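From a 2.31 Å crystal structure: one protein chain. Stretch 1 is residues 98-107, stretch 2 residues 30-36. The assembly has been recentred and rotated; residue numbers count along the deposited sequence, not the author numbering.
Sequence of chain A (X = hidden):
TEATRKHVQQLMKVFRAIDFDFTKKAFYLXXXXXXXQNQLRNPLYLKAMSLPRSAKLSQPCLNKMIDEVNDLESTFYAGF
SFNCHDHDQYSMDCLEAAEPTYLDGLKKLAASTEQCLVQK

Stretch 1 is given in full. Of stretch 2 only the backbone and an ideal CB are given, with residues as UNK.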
# COMPACT_ATOMS: atom_id res chain seq x y z
N ALA A 98 3.27 -13.51 -6.54
CA ALA A 98 4.13 -12.94 -5.51
C ALA A 98 3.77 -13.38 -4.10
O ALA A 98 4.64 -13.41 -3.23
CB ALA A 98 4.06 -11.41 -5.56
N GLU A 99 2.51 -13.70 -3.84
CA GLU A 99 2.13 -14.07 -2.48
C GLU A 99 2.80 -15.35 -2.01
O GLU A 99 3.31 -15.37 -0.88
CB GLU A 99 0.61 -14.16 -2.35
CG GLU A 99 0.25 -14.47 -0.92
CD GLU A 99 -1.23 -14.46 -0.64
OE1 GLU A 99 -1.93 -15.44 -0.98
OE2 GLU A 99 -1.69 -13.48 -0.03
N PRO A 100 2.79 -16.46 -2.77
CA PRO A 100 3.42 -17.68 -2.24
C PRO A 100 4.89 -17.49 -1.88
O PRO A 100 5.32 -17.88 -0.80
CB PRO A 100 3.22 -18.70 -3.38
CG PRO A 100 2.09 -18.15 -4.19
CD PRO A 100 2.25 -16.67 -4.13
N THR A 101 5.65 -16.85 -2.76
CA THR A 101 7.03 -16.46 -2.44
C THR A 101 7.11 -15.75 -1.09
O THR A 101 7.94 -16.10 -0.25
CB THR A 101 7.58 -15.58 -3.57
OG1 THR A 101 7.62 -16.32 -4.79
CG2 THR A 101 8.97 -15.05 -3.23
N TYR A 102 6.22 -14.77 -0.85
CA TYR A 102 6.23 -14.02 0.40
C TYR A 102 5.87 -14.90 1.59
O TYR A 102 6.50 -14.81 2.65
CB TYR A 102 5.26 -12.84 0.28
CG TYR A 102 4.89 -12.10 1.56
CD1 TYR A 102 5.79 -11.19 2.16
CD2 TYR A 102 3.62 -12.25 2.14
CE1 TYR A 102 5.44 -10.48 3.31
CE2 TYR A 102 3.26 -11.55 3.28
CZ TYR A 102 4.16 -10.66 3.86
OH TYR A 102 3.79 -9.96 5.00
N LEU A 103 4.83 -15.73 1.46
CA LEU A 103 4.45 -16.61 2.55
C LEU A 103 5.52 -17.65 2.81
O LEU A 103 5.84 -17.94 3.96
CB LEU A 103 3.10 -17.27 2.24
CG LEU A 103 1.90 -16.33 2.24
CD1 LEU A 103 0.60 -17.06 1.91
CD2 LEU A 103 1.79 -15.60 3.56
N ASP A 104 6.09 -18.23 1.76
CA ASP A 104 7.23 -19.13 1.96
C ASP A 104 8.42 -18.40 2.57
O ASP A 104 9.20 -19.00 3.32
CB ASP A 104 7.63 -19.79 0.63
CG ASP A 104 8.69 -20.86 0.81
OD1 ASP A 104 8.38 -21.94 1.36
OD2 ASP A 104 9.86 -20.63 0.38
N GLY A 105 8.57 -17.10 2.31
CA GLY A 105 9.62 -16.34 2.97
C GLY A 105 9.40 -16.21 4.46
O GLY A 105 10.31 -16.42 5.27
N LEU A 106 8.17 -15.86 4.86
CA LEU A 106 7.87 -15.73 6.28
C LEU A 106 7.99 -17.07 6.98
O LEU A 106 8.39 -17.13 8.15
CB LEU A 106 6.46 -15.18 6.47
CG LEU A 106 6.13 -13.79 5.90
CD1 LEU A 106 4.64 -13.54 6.02
CD2 LEU A 106 6.91 -12.73 6.65
N LYS A 107 7.61 -18.15 6.29
CA LYS A 107 7.71 -19.49 6.85
C LYS A 107 9.15 -19.84 7.17
O LYS A 107 9.48 -20.23 8.30
CB LYS A 107 7.13 -20.51 5.87
CG LYS A 107 6.98 -21.91 6.44
CD LYS A 107 6.78 -22.91 5.33
CE LYS A 107 6.55 -24.30 5.89
NZ LYS A 107 6.73 -25.32 4.82
N UNK A 30 -3.94 -6.17 3.44
CA UNK A 30 -4.61 -7.14 4.27
C UNK A 30 -3.95 -8.50 4.16
O UNK A 30 -3.66 -9.15 5.16
CB UNK A 30 -6.09 -7.23 3.89
N UNK A 31 -3.69 -8.96 2.93
CA UNK A 31 -2.99 -10.23 2.75
C UNK A 31 -1.62 -10.22 3.40
O UNK A 31 -1.19 -11.22 3.98
CB UNK A 31 -2.85 -10.55 1.26
N UNK A 32 -0.89 -9.10 3.28
CA UNK A 32 0.45 -9.03 3.86
C UNK A 32 0.40 -9.09 5.37
O UNK A 32 1.21 -9.79 6.00
CB UNK A 32 1.16 -7.75 3.41
N UNK A 33 -0.58 -8.41 5.98
CA UNK A 33 -0.70 -8.43 7.43
C UNK A 33 -1.05 -9.82 7.94
O UNK A 33 -0.48 -10.30 8.92
CB UNK A 33 -1.76 -7.42 7.89
N UNK A 34 -2.00 -10.48 7.29
CA UNK A 34 -2.39 -11.80 7.78
C UNK A 34 -1.36 -12.85 7.40
O UNK A 34 -1.24 -13.86 8.09
CB UNK A 34 -3.76 -12.19 7.23
N UNK A 35 -0.59 -12.63 6.35
CA UNK A 35 0.60 -13.45 6.16
C UNK A 35 1.51 -13.44 7.39
O UNK A 35 1.92 -14.48 7.89
CB UNK A 35 1.38 -12.96 4.94
N UNK A 36 1.80 -12.24 7.90
CA UNK A 36 2.67 -12.15 9.07
C UNK A 36 2.04 -12.88 10.25
O UNK A 36 2.70 -13.68 10.92
CB UNK A 36 2.94 -10.69 9.43

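The two helices run in nearly the same direction, their axes 25° apart and 10.1 Å apart at closest approach. Stretch 1 offers stretch 2 a strip of side chains, Glu99, Tyr102, Leu103 and Leu106.

Position 30 has helical backbone angles and a CB with no atom of stretch 1 within 5.5 Å. Any residue tolerated in a helix would do. It is His30, out of contact.

At position 31 the CA-to-CB bond points toward stretch 1, and the ideal CB lies 3.4 Å from Glu99 OE2. The carboxylate invites a donor or a positive charge: lysine, arginine, or a shorter polar residue such as glutamine. The residue is Arg31. With chi1 to chi3 all m, its chain bends round to present the guanidinium edge to the carboxylate, and two hydrogen bonds form within a salt bridge, from Arg31 NE to Glu99 OE2 (2.9 Å) and from Arg31 NH2 to Glu99 OE1 (3.1 Å).

Position 32 points sideways, its ideal CB 3.8 Å from Tyr102 OH. The backbone serves stretch 1 here, because Tyr102 OH donates a hydrogen bond to the carbonyl O of residue 32 at 2.8 Å, a bond open to any side chain. A small residue, alanine or serine, would fit beside the hydroxyl. Ala32 is found, its CB 4.2 Å from Tyr102 CZ in an apolar contact.

Positions 33 and 34 meet nothing of stretch 1 within 5.5 Å of their ideal CB atoms; the first points away and the second sideways. Many residues would serve at both. They are Lys33, whose NZ is hydrogen-bonded elsewhere in the structure, and Tyr34, whose ring leads away from stretch 1.

An ideal CB at position 35 would point toward stretch 1 and clash with Tyr102 CE2 at 2.9 Å, while Leu103 CD2 at 3.0 Å and Leu106 CD1 at 3.5 Å would also be tight. Although its backbone angles are ordinary for a helix, the space calls for glycine. Gly35 lets the backbone form the packing surface: Leu103 CD2 rests 3.6 Å from Gly35 CA, and Leu106 CD1 lies 3.4 Å from Gly35 C.

Position 36 points sideways, with its ideal CB 4.6 Å from Tyr102 OH and 4.8 Å from Leu106 CD1. This leaves room for a medium aliphatic residue such as valine, isoleucine or leucine. Val36, with chi1 t, places CG2 4.2 Å from Leu106 CD1 and 3.3 Å from Tyr102 OH.

Stretch 2 (30-36) HRAKYGV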
# COMPACT_ATOMS: atom_id res chain seq x y z
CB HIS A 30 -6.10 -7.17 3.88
CG HIS A 30 -6.79 -8.48 4.16
ND1 HIS A 30 -7.24 -8.84 5.42
CD2 HIS A 30 -7.13 -9.50 3.34
CE1 HIS A 30 -7.82 -10.03 5.36
NE2 HIS A 30 -7.77 -10.45 4.10
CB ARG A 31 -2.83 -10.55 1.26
CG ARG A 31 -4.14 -10.60 0.49
CD ARG A 31 -5.02 -11.75 1.01
NE ARG A 31 -4.44 -13.06 0.76
CZ ARG A 31 -5.08 -14.21 1.00
NH1 ARG A 31 -6.33 -14.20 1.47
NH2 ARG A 31 -4.48 -15.36 0.75
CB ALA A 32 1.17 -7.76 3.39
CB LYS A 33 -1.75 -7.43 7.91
CG LYS A 33 -1.98 -7.52 9.41
CD LYS A 33 -3.24 -6.80 9.88
CE LYS A 33 -3.10 -5.29 9.72
NZ LYS A 33 -3.44 -4.48 10.95
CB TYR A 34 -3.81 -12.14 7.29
CG TYR A 34 -4.89 -11.38 8.08
CD1 TYR A 34 -5.40 -10.16 7.62
CD2 TYR A 34 -5.38 -11.87 9.28
CE1 TYR A 34 -6.38 -9.45 8.35
CE2 TYR A 34 -6.36 -11.17 10.01
CZ TYR A 34 -6.85 -9.97 9.54
OH TYR A 34 -7.81 -9.29 10.27
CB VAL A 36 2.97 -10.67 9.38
CG1 VAL A 36 3.57 -10.49 10.76
CG2 VAL A 36 3.93 -10.15 8.33
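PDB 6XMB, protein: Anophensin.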